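Local coordinates for flagellar hook-associated protein 3 (Bacillus cereus, PDB 5ZIY) that probably forms part of the junction that joins the hook of the bacterial flagellum to its filament, at residues A[21-26]-A[123-128]; A[32-37]-A[90-95]; A[43-48]-A[81-86]; A[111-116]-A[133-138]; A[117-122]-A[129-134]. All blocks are in the same frame, centred on the assembly; numbering follows the deposited sequence.

Contact 1: A[21-26]-A[123-128]; sequences MEQMQK and KLNDGY
Q23 meets N125 through the start of its side chain. CG stands anti to the backbone N (chi1 -180°) and comes within 3.7 Å of N125 ND2, the two side chains crossing at about a right angle. The amide groups themselves do not pair: Q23 NE2 turns away to D27 OD1, one turn further along the same helix, while N125 OD1 makes a weak bond to N20 ND2.

M24 is the central residue on the helix side. The bend at chi2 (74°) places SD against the loop, 3.9 Å from L124 CB. The terminal methyl divides its contacts between an apolar and a polar neighbour, with CE 3.6 Å from L124 CD2 and 3.1 Å from D126 OD2. This loop is the tip of the beta hairpin built from strands 120-123 and 129-133. L124 to G127 form a type I turn, and D126 adds an Asx turn in which OD1 accepts Y128 N at 3.1 Å, from above the carboxylate plane. M24 also touches L197, and L124 touches F193, both on helix 162-204, which packs against this same apolar patch.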
# COMPACT_ATOMS: atom_id res chain seq x y z
N MET A 21 -24.86 -15.41 -1.96
CA MET A 21 -24.84 -13.96 -1.94
C MET A 21 -24.37 -13.40 -0.62
O MET A 21 -23.60 -12.46 -0.61
CB MET A 21 -26.23 -13.41 -2.23
CG MET A 21 -26.65 -13.75 -3.63
SD MET A 21 -28.04 -12.79 -4.17
CE MET A 21 -28.12 -13.36 -5.88
N GLU A 22 -24.84 -13.97 0.47
CA GLU A 22 -24.33 -13.62 1.81
C GLU A 22 -22.81 -13.78 1.93
O GLU A 22 -22.12 -12.91 2.48
CB GLU A 22 -24.98 -14.48 2.89
N GLN A 23 -22.28 -14.89 1.43
CA GLN A 23 -20.86 -15.15 1.62
C GLN A 23 -20.09 -14.15 0.78
O GLN A 23 -19.10 -13.60 1.22
CB GLN A 23 -20.49 -16.57 1.18
CG GLN A 23 -18.99 -16.87 1.37
CD GLN A 23 -18.56 -16.63 2.80
OE1 GLN A 23 -19.15 -17.21 3.74
NE2 GLN A 23 -17.56 -15.77 3.00
N MET A 24 -20.54 -13.93 -0.44
CA MET A 24 -19.91 -12.96 -1.31
C MET A 24 -19.90 -11.54 -0.71
O MET A 24 -18.91 -10.84 -0.83
CB MET A 24 -20.64 -12.94 -2.65
CG MET A 24 -20.00 -12.02 -3.66
SD MET A 24 -18.50 -12.65 -4.33
CE MET A 24 -18.32 -11.59 -5.79
N GLN A 25 -20.99 -11.16 -0.05
CA GLN A 25 -21.08 -9.89 0.63
C GLN A 25 -20.02 -9.75 1.75
O GLN A 25 -19.48 -8.66 1.95
CB GLN A 25 -22.50 -9.72 1.27
N LYS A 26 -19.78 -10.83 2.49
CA LYS A 26 -18.74 -10.82 3.51
C LYS A 26 -17.37 -10.75 2.87
O LYS A 26 -16.51 -10.01 3.31
CB LYS A 26 -18.84 -12.05 4.41
CG LYS A 26 -20.00 -11.91 5.36
CD LYS A 26 -20.67 -13.24 5.69
CE LYS A 26 -19.94 -14.05 6.73
NZ LYS A 26 -20.95 -14.92 7.49
N LYS A 123 -9.63 -14.94 -2.61
CA LYS A 123 -10.48 -15.35 -3.68
C LYS A 123 -11.93 -15.22 -3.25
O LYS A 123 -12.34 -15.79 -2.28
CB LYS A 123 -10.13 -16.77 -4.02
CG LYS A 123 -11.00 -17.39 -5.02
CD LYS A 123 -10.48 -18.75 -5.36
CE LYS A 123 -11.56 -19.59 -5.96
NZ LYS A 123 -11.02 -20.55 -6.94
N LEU A 124 -12.68 -14.40 -3.95
CA LEU A 124 -14.09 -14.23 -3.66
C LEU A 124 -14.87 -15.53 -3.86
O LEU A 124 -14.41 -16.42 -4.57
CB LEU A 124 -14.68 -13.15 -4.58
CG LEU A 124 -14.65 -11.70 -4.11
CD1 LEU A 124 -13.43 -11.41 -3.30
CD2 LEU A 124 -14.87 -10.72 -5.33
N ASN A 125 -16.07 -15.59 -3.25
CA ASN A 125 -16.96 -16.76 -3.36
C ASN A 125 -17.29 -17.13 -4.80
O ASN A 125 -17.50 -18.29 -5.09
CB ASN A 125 -18.29 -16.52 -2.64
CG ASN A 125 -19.05 -17.83 -2.35
OD1 ASN A 125 -20.26 -17.96 -2.64
ND2 ASN A 125 -18.37 -18.76 -1.76
N ASP A 126 -17.37 -16.12 -5.68
CA ASP A 126 -17.66 -16.32 -7.10
C ASP A 126 -16.42 -16.54 -7.97
O ASP A 126 -16.51 -16.47 -9.20
CB ASP A 126 -18.46 -15.10 -7.66
CG ASP A 126 -17.56 -13.89 -7.95
OD1 ASP A 126 -16.41 -13.87 -7.51
OD2 ASP A 126 -18.01 -12.92 -8.62
N GLY A 127 -15.25 -16.76 -7.39
CA GLY A 127 -14.05 -17.04 -8.19
C GLY A 127 -13.06 -15.90 -8.42
O GLY A 127 -11.92 -16.18 -8.79
N TYR A 128 -13.48 -14.65 -8.19
CA TYR A 128 -12.57 -13.51 -8.44
C TYR A 128 -11.39 -13.50 -7.45
O TYR A 128 -11.57 -13.51 -6.25
CB TYR A 128 -13.32 -12.17 -8.40
CG TYR A 128 -12.45 -10.97 -8.69
CD1 TYR A 128 -12.11 -10.58 -10.00
CD2 TYR A 128 -11.94 -10.22 -7.65
CE1 TYR A 128 -11.30 -9.44 -10.24
CE2 TYR A 128 -11.11 -9.11 -7.88
CZ TYR A 128 -10.80 -8.72 -9.15
OH TYR A 128 -9.96 -7.61 -9.28

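Contact 2: A[32-37]-A[90-95]; sequences KNVLTQ and KEQGRY. With ZN (zinc ion), chain D.
E91 sets CG anti to its backbone N (chi1 175°) and then bends at chi2 (54°), which turns its carboxylate toward the helix; N33, with CG likewise anti to N (chi1 173°), presents its amide to meet it. N33 ND2 donates to E91 OE2 at 2.8 Å, approaching from above the carboxylate plane, and the amide and carboxylate planes stand nearly perpendicular. From the opposite face of that plane Q92 NE2 reaches the same oxygen at 2.7 Å, so two amide N-H groups grip OE2, one from the helix and one from the next residue of the turn. The other oxygen, OE1, faces Q37, whose amide sits too near the carboxylate in the model for the weak bond between them to be relied on.

Both oxygens also ligate a zinc ion, OE2 at 2.5 Å and OE1 at 2.6 Å, a bidentate grip. Water 1, itself 2.5 Å from the zinc, donates back to E91 OE1. The metal and the amide donors probably share in offsetting the carboxylate charge. Beside the polar cluster V34 CG2 packs on E91 CG at 4.1 Å. E91 and R94 pair through their backbones, E91 N to R94 O at 2.9 Å, on either side of Q92 and G93: the arrangement is a tight two-residue beta hairpin with a type I' turn, its first strand docked on the long helix 8-60 beside a zinc site.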
# COMPACT_ATOMS: atom_id res chain seq x y z
N LYS A 32 -12.59 -5.11 0.92
CA LYS A 32 -12.56 -3.65 0.85
C LYS A 32 -11.81 -3.08 2.05
O LYS A 32 -11.22 -2.00 1.94
CB LYS A 32 -13.95 -3.02 0.80
CG LYS A 32 -14.79 -3.14 -0.52
CD LYS A 32 -16.06 -2.20 -0.41
N ASN A 33 -11.91 -3.73 3.20
CA ASN A 33 -11.13 -3.27 4.33
C ASN A 33 -9.59 -3.36 4.05
O ASN A 33 -8.86 -2.44 4.30
CB ASN A 33 -11.53 -4.04 5.56
CG ASN A 33 -10.66 -3.76 6.74
OD1 ASN A 33 -10.48 -2.61 7.14
ND2 ASN A 33 -10.12 -4.84 7.36
N VAL A 34 -9.13 -4.47 3.49
CA VAL A 34 -7.71 -4.64 3.21
C VAL A 34 -7.25 -3.65 2.13
O VAL A 34 -6.22 -3.01 2.26
CB VAL A 34 -7.44 -6.08 2.79
CG1 VAL A 34 -6.11 -6.20 2.14
CG2 VAL A 34 -7.52 -6.99 4.03
N LEU A 35 -8.06 -3.50 1.10
CA LEU A 35 -7.81 -2.56 0.05
C LEU A 35 -7.86 -1.09 0.48
O LEU A 35 -7.03 -0.29 0.04
CB LEU A 35 -8.80 -2.78 -1.09
CG LEU A 35 -8.66 -4.11 -1.82
CD1 LEU A 35 -9.76 -4.29 -2.84
CD2 LEU A 35 -7.27 -4.22 -2.48
N THR A 36 -8.80 -0.75 1.34
CA THR A 36 -8.83 0.62 1.85
C THR A 36 -7.58 0.91 2.63
O THR A 36 -6.95 1.94 2.43
CB THR A 36 -10.08 0.84 2.69
OG1 THR A 36 -11.18 0.63 1.82
CG2 THR A 36 -10.14 2.26 3.30
N GLN A 37 -7.16 -0.03 3.47
CA GLN A 37 -5.99 0.17 4.30
C GLN A 37 -4.76 0.31 3.42
O GLN A 37 -3.91 1.15 3.68
CB GLN A 37 -5.81 -0.98 5.29
CG GLN A 37 -6.80 -0.95 6.45
CD GLN A 37 -6.36 -1.83 7.65
OE1 GLN A 37 -5.17 -1.92 7.99
NE2 GLN A 37 -7.34 -2.45 8.30
N LYS A 90 0.16 -3.67 8.95
CA LYS A 90 -0.30 -5.05 9.15
C LYS A 90 -1.81 -5.10 9.37
O LYS A 90 -2.34 -4.31 10.10
CB LYS A 90 0.40 -5.61 10.37
CG LYS A 90 -0.00 -7.00 10.82
CD LYS A 90 0.89 -7.40 12.03
CE LYS A 90 0.61 -8.81 12.55
NZ LYS A 90 1.03 -8.94 13.97
N GLU A 91 -2.48 -6.03 8.70
CA GLU A 91 -3.91 -6.17 8.81
C GLU A 91 -4.24 -7.63 8.62
O GLU A 91 -3.64 -8.28 7.76
CB GLU A 91 -4.56 -5.33 7.70
CG GLU A 91 -6.08 -5.46 7.58
CD GLU A 91 -6.83 -5.19 8.86
OE1 GLU A 91 -6.34 -4.45 9.75
OE2 GLU A 91 -7.96 -5.73 8.96
N GLN A 92 -5.19 -8.15 9.42
CA GLN A 92 -5.60 -9.57 9.40
C GLN A 92 -4.39 -10.45 9.41
O GLN A 92 -4.26 -11.33 8.56
CB GLN A 92 -6.41 -9.92 8.14
CG GLN A 92 -7.70 -9.13 7.93
CD GLN A 92 -8.58 -9.15 9.15
OE1 GLN A 92 -8.72 -10.20 9.80
NE2 GLN A 92 -9.21 -8.02 9.45
N GLY A 93 -3.49 -10.24 10.37
CA GLY A 93 -2.42 -11.18 10.60
C GLY A 93 -1.25 -11.17 9.62
O GLY A 93 -0.29 -11.86 9.84
N ARG A 94 -1.32 -10.34 8.59
CA ARG A 94 -0.26 -10.26 7.62
C ARG A 94 0.10 -8.83 7.23
O ARG A 94 -0.74 -7.93 7.30
CB ARG A 94 -0.65 -11.03 6.36
CG ARG A 94 -0.75 -12.56 6.53
CD ARG A 94 0.61 -13.12 6.78
NE ARG A 94 0.63 -14.58 6.92
CZ ARG A 94 0.59 -15.25 8.08
NH1 ARG A 94 0.46 -14.60 9.23
NH2 ARG A 94 0.66 -16.57 8.10
N TYR A 95 1.35 -8.64 6.82
CA TYR A 95 1.81 -7.33 6.33
C TYR A 95 1.40 -7.08 4.90
O TYR A 95 1.67 -7.89 4.02
CB TYR A 95 3.32 -7.22 6.47
CG TYR A 95 3.76 -7.25 7.92
CD1 TYR A 95 3.76 -6.10 8.67
CD2 TYR A 95 4.22 -8.41 8.50
CE1 TYR A 95 4.17 -6.11 10.02
CE2 TYR A 95 4.62 -8.43 9.88
CZ TYR A 95 4.59 -7.29 10.61
OH TYR A 95 5.01 -7.29 11.92
ZN ZN D . -8.25 -5.23 11.37
O HOH W 1 -8.83 -2.88 10.67

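Contact 3: A[43-48]-A[81-86]; sequences QGVLKS and KQVVYL
L86 reaches across to the opposite helix at V45 and G44. Its CB lies 4.0 Å from V45 CG2, and CG, anti to the carbonyl carbon (chi1 -67°), carries the chain onward. Its tip, CD1, then settles directly on main chain, 3.4 Å from G44 C and 3.5 Å from V45 N; G44 has no side chain to hold the methyl off. The same CD1 touches V45 CG2 at 3.8 Å, the two side chains sliding past each other in opposite directions.

The two segments belong to a helical hairpin, helix 8-60 running antiparallel to helix 67-87. Locally the axes pass 9.7 Å apart at 164° between their directions. One turn along from G44, S48 CB fits against V83 CG2 at 3.5 Å, whereas V45 and V83 meet more loosely through their CG1 methyls. Each valine has a further neighbour in the bundle: V45 touches I176 of helix 162-204, and V83 touches V143 and L147 of helix 137-155. On the flank where Q82 lies the packing gives way to water: water 2 donates to G44 O at 2.9 Å and accepts a weak bond from Q82 NE2.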
# COMPACT_ATOMS: atom_id res chain seq x y z
N GLN A 43 -1.25 6.42 0.03
CA GLN A 43 -1.46 7.88 -0.01
C GLN A 43 -0.59 8.56 1.06
O GLN A 43 -0.04 9.63 0.83
CB GLN A 43 -2.95 8.29 0.12
CG GLN A 43 -3.93 7.59 -0.88
CD GLN A 43 -4.36 8.39 -2.11
OE1 GLN A 43 -5.48 8.16 -2.63
NE2 GLN A 43 -3.50 9.33 -2.59
N GLY A 44 -0.41 7.91 2.19
CA GLY A 44 0.44 8.41 3.22
C GLY A 44 1.89 8.43 2.75
O GLY A 44 2.60 9.38 3.08
N VAL A 45 2.32 7.42 1.99
CA VAL A 45 3.65 7.42 1.39
C VAL A 45 3.78 8.52 0.33
O VAL A 45 4.74 9.25 0.35
CB VAL A 45 4.05 6.05 0.82
CG1 VAL A 45 5.49 6.10 0.18
CG2 VAL A 45 3.99 4.91 1.94
N LEU A 46 2.79 8.66 -0.56
CA LEU A 46 2.79 9.70 -1.60
C LEU A 46 3.00 11.09 -0.98
O LEU A 46 3.78 11.87 -1.46
CB LEU A 46 1.49 9.66 -2.37
CG LEU A 46 1.35 10.33 -3.77
CD1 LEU A 46 0.20 9.67 -4.56
CD2 LEU A 46 1.06 11.79 -3.67
N LYS A 47 2.29 11.36 0.10
CA LYS A 47 2.36 12.63 0.83
C LYS A 47 3.76 12.82 1.42
O LYS A 47 4.33 13.92 1.36
CB LYS A 47 1.34 12.57 1.98
CG LYS A 47 0.58 13.77 2.28
CD LYS A 47 -0.81 13.38 2.82
CE LYS A 47 -1.45 14.53 3.59
NZ LYS A 47 -2.70 14.08 4.27
N SER A 48 4.31 11.75 2.01
CA SER A 48 5.65 11.82 2.55
C SER A 48 6.73 12.13 1.47
O SER A 48 7.64 12.94 1.66
CB SER A 48 6.00 10.51 3.29
OG SER A 48 5.15 10.37 4.42
N LYS A 81 11.27 7.72 8.98
CA LYS A 81 10.62 6.93 10.03
C LYS A 81 9.13 6.71 9.73
O LYS A 81 8.62 5.64 9.92
CB LYS A 81 10.84 7.58 11.40
CG LYS A 81 12.32 7.60 11.83
CD LYS A 81 12.46 8.16 13.28
CE LYS A 81 13.85 8.78 13.59
NZ LYS A 81 15.01 8.01 13.02
N GLN A 82 8.45 7.72 9.22
CA GLN A 82 7.01 7.60 8.98
C GLN A 82 6.80 6.59 7.85
O GLN A 82 5.89 5.76 7.90
CB GLN A 82 6.44 8.96 8.61
CG GLN A 82 5.02 8.97 8.04
CD GLN A 82 3.96 8.72 9.10
OE1 GLN A 82 4.25 8.23 10.20
NE2 GLN A 82 2.70 9.08 8.78
N VAL A 83 7.67 6.65 6.82
CA VAL A 83 7.51 5.77 5.67
C VAL A 83 7.82 4.32 6.02
O VAL A 83 7.17 3.41 5.50
CB VAL A 83 8.39 6.23 4.46
CG1 VAL A 83 8.36 5.21 3.34
CG2 VAL A 83 7.89 7.59 3.96
N VAL A 84 8.82 4.10 6.86
CA VAL A 84 9.10 2.77 7.38
C VAL A 84 7.87 2.24 8.20
O VAL A 84 7.46 1.13 8.01
CB VAL A 84 10.39 2.72 8.21
CG1 VAL A 84 10.54 1.36 8.88
CG2 VAL A 84 11.60 2.96 7.36
N TYR A 85 7.30 3.06 9.07
CA TYR A 85 6.05 2.71 9.78
C TYR A 85 4.96 2.28 8.80
O TYR A 85 4.39 1.21 8.95
CB TYR A 85 5.62 3.88 10.65
CG TYR A 85 4.18 3.96 11.13
CD1 TYR A 85 3.70 3.19 12.21
CD2 TYR A 85 3.31 4.90 10.58
CE1 TYR A 85 2.36 3.33 12.67
CE2 TYR A 85 2.00 5.05 11.03
CZ TYR A 85 1.52 4.27 12.05
OH TYR A 85 0.18 4.50 12.43
N LEU A 86 4.77 3.08 7.75
CA LEU A 86 3.76 2.83 6.75
C LEU A 86 4.07 1.56 5.95
O LEU A 86 3.19 0.80 5.63
CB LEU A 86 3.55 4.06 5.81
CG LEU A 86 2.98 5.38 6.33
CD1 LEU A 86 3.13 6.52 5.25
CD2 LEU A 86 1.45 5.34 6.79
O HOH W 2 2.42 10.57 5.68

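Contact 4: A[111-116]-A[133-138]; sequences GTYQGG and FRNGEA
N135 lays its side-chain amide almost flat over the ring of Y113, the two planes only 12° apart and OD1 3.5 Å from Y113 CZ. CG stands anti to the backbone N (chi1 174°), and OD1 accepts E137 N at 3.1 Å, nearly along the C=O axis, which closes an Asx turn. The other amide atom, ND2, donates to K117 O. G136 follows at the N-cap position of helix 137-155. E137, the first helical residue, sets its CB over the same ring face as N135 OD1, a CH-pi contact 3.9 Å from the ring centroid. Farther along its chain OE1 lies 3.7 Å from Y113 CD2.

Across the ring, the opposite face is covered by G115 N, and the hydroxyl is tied back, Y113 OH donating to G116 O at 2.7 Å. The chemistry implies a tyrosine held flat between its own loop and the helix start, while the amide stacked on it has both polar atoms engaged, one of them satisfying an N-H of the first turn.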
# COMPACT_ATOMS: atom_id res chain seq x y z
N GLY A 111 15.87 0.05 4.81
CA GLY A 111 15.20 -0.36 3.58
C GLY A 111 15.37 -1.82 3.20
O GLY A 111 14.86 -2.26 2.16
N THR A 112 16.03 -2.59 4.05
CA THR A 112 16.18 -4.03 3.83
C THR A 112 14.86 -4.74 3.99
O THR A 112 14.15 -4.49 4.94
CB THR A 112 17.15 -4.71 4.85
OG1 THR A 112 18.23 -3.84 5.15
CG2 THR A 112 17.68 -6.06 4.33
N TYR A 113 14.54 -5.61 3.03
CA TYR A 113 13.35 -6.39 3.05
C TYR A 113 13.58 -7.71 3.81
O TYR A 113 14.49 -8.49 3.47
CB TYR A 113 12.89 -6.69 1.63
CG TYR A 113 11.57 -7.43 1.55
CD1 TYR A 113 10.39 -6.77 1.85
CD2 TYR A 113 11.50 -8.77 1.16
CE1 TYR A 113 9.19 -7.40 1.78
CE2 TYR A 113 10.30 -9.42 1.09
CZ TYR A 113 9.11 -8.70 1.41
OH TYR A 113 7.87 -9.30 1.35
N GLN A 114 12.74 -7.96 4.80
CA GLN A 114 12.76 -9.23 5.54
C GLN A 114 11.38 -9.88 5.53
O GLN A 114 11.07 -10.69 6.37
CB GLN A 114 13.30 -9.05 6.99
CG GLN A 114 13.54 -7.65 7.43
CD GLN A 114 13.92 -7.46 8.91
OE1 GLN A 114 15.02 -7.85 9.34
NE2 GLN A 114 13.03 -6.80 9.68
N GLY A 115 10.52 -9.52 4.57
CA GLY A 115 9.19 -10.11 4.51
C GLY A 115 9.19 -11.47 3.83
O GLY A 115 10.25 -12.07 3.57
N GLY A 116 7.99 -11.92 3.51
CA GLY A 116 7.78 -13.17 2.76
C GLY A 116 8.12 -13.03 1.28
O GLY A 116 7.96 -11.93 0.69
N PHE A 133 -2.02 -9.46 0.12
CA PHE A 133 -0.78 -9.12 0.84
C PHE A 133 0.39 -9.41 -0.07
O PHE A 133 0.47 -10.49 -0.66
CB PHE A 133 -0.67 -9.88 2.16
CG PHE A 133 -1.86 -9.70 3.04
CD1 PHE A 133 -1.89 -8.67 3.95
CD2 PHE A 133 -2.94 -10.55 2.94
CE1 PHE A 133 -2.98 -8.47 4.75
CE2 PHE A 133 -4.08 -10.35 3.77
CZ PHE A 133 -4.09 -9.30 4.66
N ARG A 134 1.24 -8.41 -0.29
CA ARG A 134 2.21 -8.51 -1.40
C ARG A 134 3.59 -8.30 -0.90
O ARG A 134 3.78 -7.65 0.10
CB ARG A 134 1.88 -7.45 -2.48
CG ARG A 134 0.62 -7.75 -3.21
CD ARG A 134 0.24 -6.65 -4.24
NE ARG A 134 1.04 -6.73 -5.45
CZ ARG A 134 0.77 -6.07 -6.58
NH1 ARG A 134 -0.26 -5.24 -6.63
NH2 ARG A 134 1.55 -6.22 -7.65
N ASN A 135 4.54 -8.91 -1.58
CA ASN A 135 5.96 -8.67 -1.38
C ASN A 135 6.25 -7.27 -1.92
O ASN A 135 6.21 -7.07 -3.09
CB ASN A 135 6.76 -9.74 -2.15
CG ASN A 135 8.27 -9.51 -2.13
OD1 ASN A 135 8.75 -8.38 -2.06
ND2 ASN A 135 9.03 -10.63 -2.25
N GLY A 136 6.53 -6.31 -1.03
CA GLY A 136 6.67 -4.89 -1.42
C GLY A 136 8.11 -4.42 -1.61
O GLY A 136 8.36 -3.22 -1.67
N GLU A 137 9.06 -5.35 -1.65
CA GLU A 137 10.46 -4.97 -1.68
C GLU A 137 10.74 -4.09 -2.88
O GLU A 137 11.29 -3.02 -2.72
CB GLU A 137 11.41 -6.19 -1.71
CG GLU A 137 12.89 -5.78 -2.04
CD GLU A 137 13.87 -6.93 -1.92
OE1 GLU A 137 13.44 -8.10 -1.86
OE2 GLU A 137 15.09 -6.67 -1.85
N ALA A 138 10.33 -4.50 -4.07
CA ALA A 138 10.66 -3.72 -5.26
C ALA A 138 10.02 -2.33 -5.25
O ALA A 138 10.53 -1.41 -5.85
CB ALA A 138 10.31 -4.50 -6.58

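Contact 5: A[117-122]-A[129-134]; sequences KNDVNW and EFKAFR. With ZN (zinc ion), chain C.
W122 and A132 form the tight part of the contact: A132 CB sits over the face of the indole, 3.6 Å from the centroid of its five-membered ring. F133 turns an edge toward that indole, an offset edge-to-face pair with planes at 68°, while F130 CE1 packs alongside W122 CB at 3.8 Å. V120 lies beside F133 on this same apolar side. In the backbone V120 O accepts both A132 N (2.8 Å) and F133 N (3.1 Å), the signature of a classic beta bulge.

The other side, carrying N121 and K131, is polar and open to solvent. K131, bent at chi4, brings NZ to the anti lone pair of D119 OD2, a 2.7 Å salt bridge. Water 3 joins D119 OD1 to R134 NE, and next to the hairpin turn E129 OE2 binds a zinc ion at 2.2 Å.

The hairpin lies with its aromatic side on helix 8-60, W122 touching D30, S31 and V34 and F130 touching S31, and R134 pairs through its backbone with I96, just past strand 94-95.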
# COMPACT_ATOMS: atom_id res chain seq x y z
N LYS A 117 8.59 -14.12 0.67
CA LYS A 117 8.93 -14.09 -0.74
C LYS A 117 7.69 -13.96 -1.60
O LYS A 117 7.75 -13.30 -2.61
CB LYS A 117 9.72 -15.34 -1.20
N ASN A 118 6.58 -14.59 -1.23
CA ASN A 118 5.42 -14.64 -2.13
C ASN A 118 4.23 -13.79 -1.68
O ASN A 118 4.06 -13.53 -0.50
CB ASN A 118 4.96 -16.08 -2.32
CG ASN A 118 6.05 -16.95 -2.92
OD1 ASN A 118 6.47 -16.77 -4.08
ND2 ASN A 118 6.54 -17.86 -2.13
N ASP A 119 3.41 -13.41 -2.64
CA ASP A 119 2.15 -12.72 -2.40
C ASP A 119 1.16 -13.67 -1.77
O ASP A 119 1.30 -14.88 -1.90
CB ASP A 119 1.58 -12.26 -3.72
CG ASP A 119 2.45 -11.25 -4.42
OD1 ASP A 119 3.29 -10.61 -3.74
OD2 ASP A 119 2.32 -11.10 -5.67
N VAL A 120 0.17 -13.10 -1.07
CA VAL A 120 -0.99 -13.81 -0.53
C VAL A 120 -2.25 -13.37 -1.33
O VAL A 120 -2.62 -12.20 -1.30
CB VAL A 120 -1.22 -13.53 0.97
CG1 VAL A 120 -2.56 -14.13 1.43
CG2 VAL A 120 -0.03 -14.07 1.81
N ASN A 121 -2.86 -14.34 -2.02
CA ASN A 121 -4.08 -14.19 -2.79
C ASN A 121 -5.30 -14.51 -1.98
O ASN A 121 -5.30 -15.44 -1.21
CB ASN A 121 -4.10 -15.12 -3.99
CG ASN A 121 -3.29 -14.58 -5.17
OD1 ASN A 121 -2.72 -13.47 -5.10
ND2 ASN A 121 -3.27 -15.33 -6.26
N TRP A 122 -6.33 -13.70 -2.20
CA TRP A 122 -7.67 -13.93 -1.63
C TRP A 122 -8.61 -14.14 -2.84
O TRP A 122 -8.38 -13.59 -3.98
CB TRP A 122 -8.15 -12.69 -0.88
CG TRP A 122 -7.70 -12.56 0.46
CD1 TRP A 122 -6.68 -13.23 1.06
CD2 TRP A 122 -8.25 -11.70 1.46
NE1 TRP A 122 -6.55 -12.84 2.36
CE2 TRP A 122 -7.52 -11.92 2.64
CE3 TRP A 122 -9.31 -10.81 1.48
CZ2 TRP A 122 -7.78 -11.24 3.81
CZ3 TRP A 122 -9.58 -10.14 2.63
CH2 TRP A 122 -8.81 -10.36 3.79
N GLU A 129 -10.19 -13.44 -7.98
CA GLU A 129 -8.97 -13.43 -7.19
C GLU A 129 -8.17 -12.16 -7.28
O GLU A 129 -8.06 -11.60 -8.31
CB GLU A 129 -8.05 -14.53 -7.71
CG GLU A 129 -8.63 -15.88 -7.58
CD GLU A 129 -7.59 -16.92 -7.86
OE1 GLU A 129 -6.97 -16.85 -8.96
OE2 GLU A 129 -7.39 -17.77 -6.96
N PHE A 130 -7.60 -11.73 -6.17
CA PHE A 130 -6.66 -10.61 -6.17
C PHE A 130 -5.58 -10.82 -5.11
O PHE A 130 -5.72 -11.66 -4.22
CB PHE A 130 -7.37 -9.30 -5.92
CG PHE A 130 -7.85 -9.12 -4.51
CD1 PHE A 130 -8.98 -9.78 -4.06
CD2 PHE A 130 -7.18 -8.28 -3.64
CE1 PHE A 130 -9.42 -9.59 -2.76
CE2 PHE A 130 -7.60 -8.14 -2.32
CZ PHE A 130 -8.72 -8.79 -1.90
N LYS A 131 -4.51 -10.04 -5.23
CA LYS A 131 -3.40 -10.06 -4.28
C LYS A 131 -3.74 -9.19 -3.13
O LYS A 131 -3.87 -7.99 -3.30
CB LYS A 131 -2.13 -9.55 -4.92
CG LYS A 131 -1.71 -10.38 -6.14
CD LYS A 131 -0.87 -9.54 -7.07
CE LYS A 131 -0.33 -10.34 -8.28
NZ LYS A 131 0.62 -11.37 -7.75
N ALA A 132 -3.92 -9.79 -1.95
CA ALA A 132 -4.30 -9.07 -0.76
C ALA A 132 -3.05 -8.60 0.01
O ALA A 132 -3.08 -7.49 0.57
CB ALA A 132 -5.13 -9.96 0.14
N PHE A 133 -2.02 -9.46 0.12
CA PHE A 133 -0.78 -9.12 0.84
C PHE A 133 0.39 -9.41 -0.07
O PHE A 133 0.47 -10.49 -0.66
CB PHE A 133 -0.67 -9.88 2.16
CG PHE A 133 -1.86 -9.70 3.04
CD1 PHE A 133 -1.89 -8.67 3.95
CD2 PHE A 133 -2.94 -10.55 2.94
CE1 PHE A 133 -2.98 -8.47 4.75
CE2 PHE A 133 -4.08 -10.35 3.77
CZ PHE A 133 -4.09 -9.30 4.66
N ARG A 134 1.24 -8.41 -0.29
CA ARG A 134 2.21 -8.51 -1.40
C ARG A 134 3.59 -8.30 -0.90
O ARG A 134 3.78 -7.65 0.10
CB ARG A 134 1.88 -7.45 -2.48
CG ARG A 134 0.62 -7.75 -3.21
CD ARG A 134 0.24 -6.65 -4.24
NE ARG A 134 1.04 -6.73 -5.45
CZ ARG A 134 0.77 -6.07 -6.58
NH1 ARG A 134 -0.26 -5.24 -6.63
NH2 ARG A 134 1.55 -6.22 -7.65
ZN ZN C . -6.41 -19.42 -7.96
O HOH W 3 3.80 -8.13 -5.68

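From the N terminus, helix 8-60 supplies the first half of contacts 1, 2 and 3 in turn. Contact 3 closes the innermost loop, when helix 67-87 folds back on helix 8-60; contact 2 closes around that through the hairpin at 90-95, and contact 1 around both. Contacts 4 and 5 open only after contact 2 has closed, and both cross contact 1, whose second segment lies between their halves. They end on shared ground, F133 and R134. F133 also meets the 90-95 hairpin, joining contact 2 to contacts 4 and 5. Contacts 1 and 2 tie the two hairpins to helix 8-60, contact 5 closes the 120-133 hairpin, and contact 4 ties the loop 111-116 to the start of helix 137-155.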